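Local coordinates for protein polyketide synthase PksL (Bacillus subtilis, PDB 5E1V) that probably removes water from beta-hydroxyacyl intermediates during bacillaene assembly, acting as the dehydratase domain of a trans-AT polyketide synthase split module, at residues Ile59-Thr64 / Lys104-Ala109; Pro30-Ile35 / Tyr215-Tyr220; Leu73-Ala78 / Ile87-Ile92; Asp36-Ile41 / Leu52-Leu57. All blocks are in the same frame, centred on the assembly; numbering follows the deposited sequence.

Overall arrangement
The contacts gather round helix 34-44 of the first hotdog of a double-hotdog dehydratase; interaction 2 reaches a strand of the second. Interactions 2, 3 and 4 are buried, interaction 2 nearest the centre of the chain, and interaction 1 only partly. Interactions 2 and 4 share the helix: one ties its entry to strand 215-225 through a tyrosine hydroxyl, the other seats its flank on strand 53-59 with aliphatic groups and a water. Interaction 3 is regular antiparallel pairing, apolar where it faces the helix and polar on its other face. In interaction 1 a side-chain amide, tyrosine rings and water supplement a last backbone bond. Met107 of interaction 1 and Ile87 of interaction 3 both pack on Ile38.

Interaction 1. Residues Ile59-Thr64 / Lys104-Ala109; sequences IYQPLT and KLYMKA
The carbonyl oxygen of Tyr106 is gripped twice: the backbone N of Tyr60 donates to it over 3.0 Å, almost straight at 169°, and the CA-H of Ile59 adds a weaker contact. One residue earlier, Leu105 O accepts from the side chain of Gln61, whose NE2 is 2.7 Å away, with the oxygen close to the amide plane. To deliver that group, Gln61 places CG in the crowded position between backbone N and carbonyl carbon (chi1 62°) and then extends. A glutamine suits the spot because its amide supplies a donor just where the chain turns away, after Ile59 has paired with Met107. An alanine here lacks the amide and the CG that rests against Tyr106 CD1, so the turn would probably be held less firmly against Leu105 O and the Tyr106 ring.

Two tyrosines provide much of the remaining contact. The Tyr60 ring lies alongside Leu105, whose CD2 makes a CH-pi contact 3.8 Å from the ring centroid. Tyr106 is laid under Leu63, CD1 standing 4.2 Å from its ring centroid and almost on the normal. Its edge meets Gln61 O and Pro62 O in plane, CE1 coming within 3.5 Å of Pro62 O. At the ring's far end, Tyr106 OH lies 2.6 Å from a water that accepts from Thr64 N. Tyr106 and Met107 both face Ala89, forming a classic beta bulge in strand 104-112. Directional bonds thus fix the departing chain close to the strand, while the broad tyrosine faces pack against leucines and Tyr106 still carries a polar tip to the water.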
# COMPACT_ATOMS: atom_id res chain seq x y z
N ILE A 59 -4.02 10.08 4.71
CA ILE A 59 -2.64 10.60 4.69
C ILE A 59 -2.64 12.10 4.57
O ILE A 59 -3.17 12.64 3.62
CB ILE A 59 -1.81 9.89 3.66
CG1 ILE A 59 -1.84 8.37 3.95
CG2 ILE A 59 -0.36 10.40 3.59
CD1 ILE A 59 -1.09 7.62 2.85
N TYR A 60 -2.03 12.73 5.56
CA TYR A 60 -1.96 14.21 5.69
C TYR A 60 -0.73 14.75 5.00
O TYR A 60 -0.79 15.79 4.39
CB TYR A 60 -2.04 14.65 7.16
CG TYR A 60 -3.40 14.38 7.63
CD1 TYR A 60 -4.39 15.33 7.44
CD2 TYR A 60 -3.76 13.11 8.05
CE1 TYR A 60 -5.68 15.05 7.74
CE2 TYR A 60 -5.02 12.85 8.41
CZ TYR A 60 -5.99 13.81 8.20
OH TYR A 60 -7.26 13.48 8.50
N GLN A 61 0.38 13.99 5.02
CA GLN A 61 1.58 14.36 4.36
C GLN A 61 2.48 13.15 4.19
O GLN A 61 2.39 12.26 4.95
CB GLN A 61 2.34 15.48 5.12
CG GLN A 61 2.82 15.14 6.50
CD GLN A 61 3.09 16.37 7.35
OE1 GLN A 61 4.02 17.13 7.09
NE2 GLN A 61 2.32 16.55 8.40
N PRO A 62 3.41 13.20 3.22
CA PRO A 62 4.39 12.11 3.04
C PRO A 62 5.38 12.03 4.16
O PRO A 62 5.78 13.06 4.75
CB PRO A 62 5.02 12.40 1.68
CG PRO A 62 4.07 13.33 1.01
CD PRO A 62 3.49 14.15 2.09
N LEU A 63 5.75 10.79 4.49
CA LEU A 63 6.71 10.53 5.54
C LEU A 63 8.06 10.40 4.83
O LEU A 63 8.33 9.43 4.14
CB LEU A 63 6.35 9.27 6.28
CG LEU A 63 7.17 9.14 7.58
CD1 LEU A 63 6.35 8.50 8.61
CD2 LEU A 63 8.54 8.51 7.35
N THR A 64 8.86 11.44 4.98
CA THR A 64 10.08 11.55 4.19
C THR A 64 11.25 11.55 5.14
O THR A 64 11.13 11.98 6.26
CB THR A 64 10.14 12.86 3.37
OG1 THR A 64 10.28 13.97 4.25
CG2 THR A 64 8.90 13.05 2.54
N LYS A 104 4.43 16.28 13.87
CA LYS A 104 3.63 16.38 12.66
C LYS A 104 2.70 15.18 12.52
O LYS A 104 3.10 14.01 12.82
CB LYS A 104 4.51 16.38 11.42
CG LYS A 104 5.39 17.58 11.27
CD LYS A 104 6.16 17.49 9.95
CE LYS A 104 7.31 18.50 9.91
NZ LYS A 104 7.65 18.79 8.47
N LEU A 105 1.46 15.50 12.13
CA LEU A 105 0.46 14.47 11.77
C LEU A 105 0.71 13.87 10.38
O LEU A 105 0.78 14.54 9.30
CB LEU A 105 -0.98 15.00 11.90
CG LEU A 105 -2.06 13.93 11.67
CD1 LEU A 105 -2.16 12.92 12.78
CD2 LEU A 105 -3.41 14.57 11.40
N TYR A 106 0.91 12.55 10.38
CA TYR A 106 1.05 11.85 9.13
C TYR A 106 -0.18 11.10 8.64
O TYR A 106 -0.40 11.06 7.41
CB TYR A 106 2.27 10.89 9.27
CG TYR A 106 3.59 11.66 9.33
CD1 TYR A 106 4.21 12.10 8.15
CD2 TYR A 106 4.25 11.86 10.50
CE1 TYR A 106 5.40 12.78 8.19
CE2 TYR A 106 5.45 12.53 10.56
CZ TYR A 106 6.02 12.96 9.39
OH TYR A 106 7.26 13.59 9.40
N MET A 107 -0.90 10.41 9.51
CA MET A 107 -1.97 9.48 9.06
C MET A 107 -2.98 9.39 10.22
O MET A 107 -2.61 9.37 11.38
CB MET A 107 -1.32 8.09 8.74
CG MET A 107 -2.27 7.02 8.34
SD MET A 107 -2.87 6.18 9.77
CE MET A 107 -1.44 5.18 10.32
N LYS A 108 -4.24 9.18 9.92
CA LYS A 108 -5.21 8.70 10.88
C LYS A 108 -6.09 7.66 10.17
O LYS A 108 -6.15 7.64 8.97
CB LYS A 108 -6.17 9.87 11.18
CG LYS A 108 -5.59 10.98 12.01
CD LYS A 108 -6.58 12.19 12.03
CE LYS A 108 -7.52 12.02 13.18
NZ LYS A 108 -8.61 13.05 13.15
N ALA A 109 -6.79 6.84 10.94
CA ALA A 109 -7.57 5.78 10.42
C ALA A 109 -8.45 5.23 11.53
O ALA A 109 -8.24 5.49 12.70
CB ALA A 109 -6.64 4.65 9.90
O HOH W 1 8.68 13.50 7.18

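Interaction 2. Residues Pro30-Ile35 / Tyr215-Tyr220; sequences PGLAYI and YLPLFY
The hydroxyl of Tyr220 donates to Gly31 O across 2.8 Å (OH to O). It does not come along the carbonyl: the angle at the oxygen is 92°, and the donor stands well above the carbonyl plane. The same oxygen also receives a weak bond from Tyr34 N. Against the phenol lies Leu32, whose CD2 is 3.5 Å from Tyr220 CZ, while Ile35 CG1 approaches CE2 at 4.1 Å. Tyrosine suits this place because the ring gives the two aliphatic residues an apolar surface and its tip still reaches the backbone. Pro217 also touches Leu32, CG to CG 4.4 Å. Gly31 fits beside it since a beta carbon there would sit only about 3.0 Å from Pro217 CB.

This is the entry to the central helix of a hotdog fold, and in this double hotdog the strand belongs to the second hotdog, so the contact ties the two halves together. Pro30 completes the HxxxGxxxxP sequence pattern of dehydratase domains, whose histidine is catalytic in relatives, and it packs on Asp194 of helix 190-203, probably the counterpart of their catalytic aspartate. Ala33 N bonds back to Pro30 O, setting the turn that presents Gly31 O. Farther out, Tyr220 is held by backbone pairing with Leu57. Leu218 and Phe219, both facing Thr270, form a classic beta bulge just before it, and Leu32 rests on Leu266 and Ile193.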
# COMPACT_ATOMS: atom_id res chain seq x y z
N PRO A 30 6.38 4.56 1.35
CA PRO A 30 5.16 4.49 0.55
C PRO A 30 3.94 4.53 1.45
O PRO A 30 3.87 3.90 2.51
CB PRO A 30 5.28 3.16 -0.25
CG PRO A 30 6.69 2.75 -0.13
CD PRO A 30 7.22 3.37 1.15
N GLY A 31 2.99 5.35 1.06
CA GLY A 31 1.79 5.48 1.83
C GLY A 31 1.09 4.14 1.97
O GLY A 31 0.39 3.96 2.90
N LEU A 32 1.23 3.24 1.01
CA LEU A 32 0.54 1.92 1.04
C LEU A 32 1.19 0.94 2.08
O LEU A 32 0.62 -0.08 2.39
CB LEU A 32 0.50 1.28 -0.33
CG LEU A 32 -0.51 1.99 -1.28
CD1 LEU A 32 -0.27 1.48 -2.67
CD2 LEU A 32 -1.92 1.66 -0.82
N ALA A 33 2.31 1.36 2.64
CA ALA A 33 2.99 0.64 3.70
C ALA A 33 2.29 0.76 5.01
O ALA A 33 2.54 -0.01 5.93
CB ALA A 33 4.44 1.10 3.80
N TYR A 34 1.38 1.74 5.15
CA TYR A 34 0.63 1.86 6.43
C TYR A 34 -0.25 0.66 6.74
O TYR A 34 -0.67 0.46 7.92
CB TYR A 34 -0.21 3.18 6.41
CG TYR A 34 0.58 4.41 6.65
CD1 TYR A 34 1.31 4.55 7.77
CD2 TYR A 34 0.59 5.44 5.73
CE1 TYR A 34 2.03 5.75 8.05
CE2 TYR A 34 1.27 6.62 5.95
CZ TYR A 34 1.95 6.82 7.12
OH TYR A 34 2.66 7.95 7.34
N ILE A 35 -0.73 -0.04 5.72
CA ILE A 35 -1.58 -1.26 5.95
C ILE A 35 -0.82 -2.32 6.79
O ILE A 35 -1.29 -2.77 7.85
CB ILE A 35 -2.05 -1.86 4.62
CG1 ILE A 35 -2.95 -0.80 3.91
CG2 ILE A 35 -2.81 -3.12 4.89
CD1 ILE A 35 -3.18 -1.08 2.48
N TYR A 215 0.68 11.03 -8.72
CA TYR A 215 -0.42 11.05 -7.78
C TYR A 215 -0.02 10.19 -6.56
O TYR A 215 0.18 9.01 -6.74
CB TYR A 215 -1.69 10.43 -8.37
CG TYR A 215 -2.23 11.11 -9.58
CD1 TYR A 215 -3.37 11.93 -9.50
CD2 TYR A 215 -1.60 10.95 -10.82
CE1 TYR A 215 -3.87 12.59 -10.62
CE2 TYR A 215 -2.08 11.60 -11.94
CZ TYR A 215 -3.22 12.42 -11.83
OH TYR A 215 -3.72 13.06 -12.95
N LEU A 216 0.03 10.78 -5.37
CA LEU A 216 0.43 10.06 -4.13
C LEU A 216 -0.80 9.66 -3.34
O LEU A 216 -1.88 10.29 -3.48
CB LEU A 216 1.30 10.95 -3.29
CG LEU A 216 2.67 11.23 -3.94
CD1 LEU A 216 3.48 12.10 -2.99
CD2 LEU A 216 3.46 9.99 -4.34
N PRO A 217 -0.67 8.62 -2.52
CA PRO A 217 -1.80 8.24 -1.71
C PRO A 217 -2.32 9.34 -0.78
O PRO A 217 -1.55 10.17 -0.23
CB PRO A 217 -1.26 7.05 -0.90
CG PRO A 217 -0.35 6.35 -1.87
CD PRO A 217 0.38 7.55 -2.49
N LEU A 218 -3.64 9.35 -0.69
CA LEU A 218 -4.40 10.31 0.09
C LEU A 218 -5.36 9.60 1.06
O LEU A 218 -5.42 9.96 2.19
CB LEU A 218 -5.24 11.18 -0.83
CG LEU A 218 -6.16 12.16 -0.03
CD1 LEU A 218 -5.40 13.22 0.76
CD2 LEU A 218 -7.27 12.81 -0.88
N PHE A 219 -6.12 8.66 0.57
CA PHE A 219 -7.24 8.02 1.29
C PHE A 219 -7.58 6.59 0.84
O PHE A 219 -7.65 6.30 -0.36
CB PHE A 219 -8.51 8.90 1.13
CG PHE A 219 -9.73 8.42 1.89
CD1 PHE A 219 -9.97 8.81 3.18
CD2 PHE A 219 -10.73 7.75 1.22
CE1 PHE A 219 -11.13 8.41 3.85
CE2 PHE A 219 -11.89 7.35 1.86
CZ PHE A 219 -12.09 7.64 3.20
N TYR A 220 -7.88 5.71 1.84
CA TYR A 220 -8.35 4.37 1.66
C TYR A 220 -9.69 4.31 2.31
O TYR A 220 -9.76 4.54 3.49
CB TYR A 220 -7.45 3.23 2.32
CG TYR A 220 -5.97 3.35 2.12
CD1 TYR A 220 -5.49 4.02 1.01
CD2 TYR A 220 -5.01 2.81 3.06
CE1 TYR A 220 -4.14 4.22 0.80
CE2 TYR A 220 -3.63 3.06 2.85
CZ TYR A 220 -3.22 3.75 1.72
OH TYR A 220 -1.90 4.07 1.34

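Interaction 3. Residues Leu73-Ala78 / Ile87-Ile92; sequences LNIQCA and ITAKGI
Gln76, Ile87 and Lys90 carry much of this antiparallel hairpin contact, on the two faces of the paired strands. Gln76 forms a hydrogen-bonded pair with Thr88: Gln76 N donates to Thr88 O at 3.0 Å and Thr88 N to Gln76 O at 2.9 Å, both nearly along the C=O axes. Its side chain, CG anti to the carbonyl carbon, extends on the polar face, with CB about 4.0 Å from Thr88 OG1. Such a chain suits an exposed position, where its amide can meet solvent while its methylenes shield the strand.

Lys90 also forms a hydrogen-bonded pair, with Asn74, though here Asn74 N, 2.9 Å from Lys90 O, stands above the carbonyl plane. The CG of Lys90 takes the crowded position between backbone N and carbonyl carbon (chi1 40°), which sets it 3.9 Å from Asn74 O, and the chain then bends twice. Asn74 OD1 turns away to Gln8 NE2.

Ile87 belongs to the other, buried face. It lies side by side with Ile75, CG2 to CG2 3.8 Å, and its CG1 faces Cys77 SG. Branched isoleucines fill this layer, and the small Ala89 leaves Ile75 CG1 within 3.9 Å of its CB. Gly91 is equally fitting, for a beta carbon there would crowd Leu73 CD1 at 3.3 Å.

The strands run at 160° to each other. Strand 4-11 pairs with the outer edge of 73-78 and strand 104-112 with that of 87-92, while helix 34-44 lies over the buried face, with Ile37 and Ile41 on Ile75 and Ile38 on Ile87.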
# COMPACT_ATOMS: atom_id res chain seq x y z
N LEU A 73 8.01 7.77 14.88
CA LEU A 73 6.59 7.77 14.59
C LEU A 73 5.83 7.05 15.71
O LEU A 73 6.02 5.85 15.94
CB LEU A 73 6.30 7.14 13.20
CG LEU A 73 4.87 7.26 12.59
CD1 LEU A 73 4.53 8.68 12.21
CD2 LEU A 73 4.65 6.39 11.33
N ASN A 74 4.98 7.80 16.38
CA ASN A 74 4.19 7.30 17.47
C ASN A 74 2.84 6.96 16.90
O ASN A 74 2.19 7.85 16.32
CB ASN A 74 4.12 8.40 18.52
CG ASN A 74 5.19 8.24 19.57
OD1 ASN A 74 6.02 7.33 19.50
ND2 ASN A 74 5.14 9.08 20.58
N ILE A 75 2.47 5.67 16.96
CA ILE A 75 1.14 5.21 16.51
C ILE A 75 0.30 4.91 17.75
O ILE A 75 0.68 4.05 18.53
CB ILE A 75 1.21 4.05 15.52
CG1 ILE A 75 2.08 4.47 14.34
CG2 ILE A 75 -0.14 3.67 14.94
CD1 ILE A 75 2.66 3.31 13.65
N GLN A 76 -0.79 5.66 17.95
CA GLN A 76 -1.73 5.35 19.06
C GLN A 76 -3.08 4.87 18.48
O GLN A 76 -3.63 5.53 17.55
CB GLN A 76 -1.95 6.56 19.90
CG GLN A 76 -0.68 7.17 20.43
CD GLN A 76 -0.95 8.13 21.58
OE1 GLN A 76 -2.00 8.07 22.23
NE2 GLN A 76 -0.01 9.01 21.82
N CYS A 77 -3.58 3.77 19.04
CA CYS A 77 -4.85 3.16 18.66
C CYS A 77 -5.66 3.22 19.97
O CYS A 77 -5.23 2.72 21.01
CB CYS A 77 -4.67 1.74 18.20
SG CYS A 77 -3.20 1.60 17.14
N ALA A 78 -6.77 3.91 19.91
CA ALA A 78 -7.57 4.16 21.09
C ALA A 78 -8.95 3.62 20.83
O ALA A 78 -9.55 4.00 19.82
CB ALA A 78 -7.64 5.65 21.37
N ILE A 87 -7.02 5.49 15.15
CA ILE A 87 -5.56 5.41 15.01
C ILE A 87 -5.04 6.78 14.59
O ILE A 87 -5.55 7.41 13.69
CB ILE A 87 -5.23 4.37 13.89
CG1 ILE A 87 -5.77 2.97 14.22
CG2 ILE A 87 -3.72 4.25 13.68
CD1 ILE A 87 -5.98 2.19 12.96
N THR A 88 -3.97 7.23 15.21
CA THR A 88 -3.30 8.45 14.74
C THR A 88 -1.76 8.19 14.71
O THR A 88 -1.22 7.46 15.57
CB THR A 88 -3.59 9.58 15.76
OG1 THR A 88 -2.99 9.12 16.99
CG2 THR A 88 -5.04 9.78 16.01
N ALA A 89 -1.06 8.69 13.68
CA ALA A 89 0.34 8.46 13.65
C ALA A 89 0.99 9.85 13.52
O ALA A 89 0.78 10.55 12.57
CB ALA A 89 0.74 7.60 12.51
N LYS A 90 1.73 10.21 14.53
CA LYS A 90 2.35 11.52 14.54
C LYS A 90 3.84 11.31 14.83
O LYS A 90 4.22 10.48 15.64
CB LYS A 90 1.69 12.40 15.60
CG LYS A 90 1.37 11.67 16.86
CD LYS A 90 0.60 12.56 17.85
CE LYS A 90 -0.88 12.57 17.60
NZ LYS A 90 -1.56 11.85 18.70
N GLY A 91 4.68 12.08 14.15
CA GLY A 91 6.06 11.89 14.24
C GLY A 91 6.88 13.16 14.49
O GLY A 91 6.50 14.28 14.15
N ILE A 92 8.01 12.93 15.07
CA ILE A 92 9.04 13.95 15.32
C ILE A 92 10.35 13.58 14.64
O ILE A 92 10.84 12.49 14.82
CB ILE A 92 9.32 13.98 16.85
CG1 ILE A 92 8.01 14.26 17.60
CG2 ILE A 92 10.42 14.98 17.14
CD1 ILE A 92 8.00 14.10 19.12

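Interaction 4. Residues Asp36-Ile41 / Leu52-Leu57; sequences DIIYQI and LQLRNL
A water bridges the helix and the strand where they share no direct hydrogen bond: it lies 3.1 Å from Tyr39 OH and donates to Leu52 O at 2.5 Å. Here the central helix of the hotdog fold rests on the concave side of its sheet, the axes of 36-41 and 53-57 passing 10.6 Å apart, a spacing filled by large side chains. Ile38 points at the strand and ends in CD1, which touches Leu57 CD1 at 3.7 Å and Leu54 CD1 at 3.9 Å. It slides past Leu57 and crosses Leu54 at about a right angle. A beta-branched residue suits the place, being a stiff, slender side chain whose tip meets both leucine methyls.

Tyr39 runs the other way past Leu52, its CE2 4.0 Å from Leu52 CB, while CE1 approaches Leu54 CB. The ring is also met edge-to-face by Phe188. An alanine in place of Tyr39 lacks the phenol, so the packing on Leu52 and Leu54 would probably loosen and the water be held less well. Asn56 and Leu57, both facing Tyr220, make a G1 bulge in the strand, Asn56 taking positive backbone angles.

Next to Tyr39 on the helix, Asp36 OD1 accepts from Met187 N and Phe188 N. Its companion oxygen OD2 uses its syn lone pair to take Gln40 NE2 at 3.2 Å, a turn further along the helix.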
# COMPACT_ATOMS: atom_id res chain seq x y z
N ASP A 36 0.41 -2.61 6.32
CA ASP A 36 1.29 -3.52 7.08
C ASP A 36 1.59 -3.01 8.47
O ASP A 36 1.39 -3.77 9.45
CB ASP A 36 2.53 -3.93 6.32
CG ASP A 36 3.22 -5.09 7.00
OD1 ASP A 36 2.71 -6.21 6.86
OD2 ASP A 36 4.18 -4.79 7.73
N ILE A 37 2.01 -1.74 8.59
CA ILE A 37 2.28 -1.11 9.85
C ILE A 37 1.12 -1.35 10.86
O ILE A 37 1.33 -1.90 11.97
CB ILE A 37 2.67 0.37 9.68
CG1 ILE A 37 4.07 0.49 9.08
CG2 ILE A 37 2.53 1.11 11.00
CD1 ILE A 37 4.32 1.77 8.38
N ILE A 38 -0.09 -0.99 10.45
CA ILE A 38 -1.21 -1.03 11.34
C ILE A 38 -1.61 -2.47 11.74
O ILE A 38 -1.75 -2.74 12.93
CB ILE A 38 -2.41 -0.27 10.78
CG1 ILE A 38 -2.06 1.20 10.65
CG2 ILE A 38 -3.58 -0.35 11.80
CD1 ILE A 38 -3.05 1.93 9.78
N TYR A 39 -1.62 -3.41 10.78
CA TYR A 39 -2.05 -4.78 11.06
C TYR A 39 -0.99 -5.46 11.94
O TYR A 39 -1.37 -6.31 12.79
CB TYR A 39 -2.29 -5.57 9.77
CG TYR A 39 -3.70 -5.40 9.20
CD1 TYR A 39 -4.02 -4.41 8.31
CD2 TYR A 39 -4.74 -6.22 9.64
CE1 TYR A 39 -5.33 -4.21 7.89
CE2 TYR A 39 -6.00 -6.05 9.15
CZ TYR A 39 -6.28 -5.03 8.27
OH TYR A 39 -7.57 -4.88 7.77
N GLN A 40 0.30 -5.09 11.77
CA GLN A 40 1.36 -5.63 12.71
C GLN A 40 1.08 -5.30 14.15
O GLN A 40 1.32 -6.14 15.01
CB GLN A 40 2.77 -5.16 12.36
CG GLN A 40 3.19 -5.67 11.01
CD GLN A 40 4.04 -6.91 10.98
OE1 GLN A 40 4.28 -7.56 12.00
NE2 GLN A 40 4.64 -7.14 9.80
N ILE A 41 0.69 -4.06 14.42
CA ILE A 41 0.40 -3.57 15.71
C ILE A 41 -0.76 -4.39 16.37
O ILE A 41 -0.67 -4.84 17.52
CB ILE A 41 0.06 -2.07 15.65
CG1 ILE A 41 1.36 -1.29 15.36
CG2 ILE A 41 -0.47 -1.59 16.99
CD1 ILE A 41 1.05 0.07 14.87
N LEU A 52 -10.58 -7.93 11.52
CA LEU A 52 -10.47 -6.50 11.51
C LEU A 52 -10.92 -6.00 10.13
O LEU A 52 -11.02 -6.81 9.14
CB LEU A 52 -9.03 -6.12 11.75
CG LEU A 52 -8.37 -6.76 12.95
CD1 LEU A 52 -6.88 -6.40 13.06
CD2 LEU A 52 -9.13 -6.32 14.18
N GLN A 53 -11.37 -4.76 10.10
CA GLN A 53 -11.48 -4.00 8.87
C GLN A 53 -10.89 -2.63 9.14
O GLN A 53 -11.36 -1.95 10.03
CB GLN A 53 -12.95 -3.79 8.42
CG GLN A 53 -13.01 -2.93 7.16
CD GLN A 53 -14.45 -2.49 6.83
OE1 GLN A 53 -15.33 -2.56 7.66
NE2 GLN A 53 -14.65 -1.98 5.64
N LEU A 54 -9.92 -2.23 8.33
CA LEU A 54 -9.29 -0.93 8.39
C LEU A 54 -10.22 -0.01 7.57
O LEU A 54 -10.67 -0.39 6.48
CB LEU A 54 -7.93 -1.00 7.73
CG LEU A 54 -7.10 0.33 7.79
CD1 LEU A 54 -6.73 0.80 9.18
CD2 LEU A 54 -5.82 0.07 6.98
N ARG A 55 -10.55 1.13 8.15
CA ARG A 55 -11.39 2.08 7.43
C ARG A 55 -10.95 3.51 7.50
O ARG A 55 -10.41 3.93 8.50
CB ARG A 55 -12.85 2.04 7.96
CG ARG A 55 -13.59 0.72 7.82
CD ARG A 55 -14.98 0.84 8.43
NE ARG A 55 -15.96 1.40 7.49
CZ ARG A 55 -17.26 1.52 7.76
NH1 ARG A 55 -17.76 1.13 8.94
NH2 ARG A 55 -18.08 2.01 6.82
N ASN A 56 -11.23 4.24 6.42
CA ASN A 56 -11.11 5.70 6.32
C ASN A 56 -9.74 6.16 6.74
O ASN A 56 -9.63 6.93 7.67
CB ASN A 56 -12.20 6.35 7.20
CG ASN A 56 -13.60 5.99 6.70
OD1 ASN A 56 -13.81 5.55 5.51
ND2 ASN A 56 -14.54 6.06 7.59
N LEU A 57 -8.70 5.54 6.17
CA LEU A 57 -7.33 5.99 6.37
C LEU A 57 -7.06 7.22 5.57
O LEU A 57 -7.30 7.24 4.37
CB LEU A 57 -6.30 4.87 5.94
CG LEU A 57 -4.90 5.15 6.39
CD1 LEU A 57 -4.02 3.97 6.91
CD2 LEU A 57 -4.14 5.84 5.21
O HOH W 2 -9.21 -7.52 7.51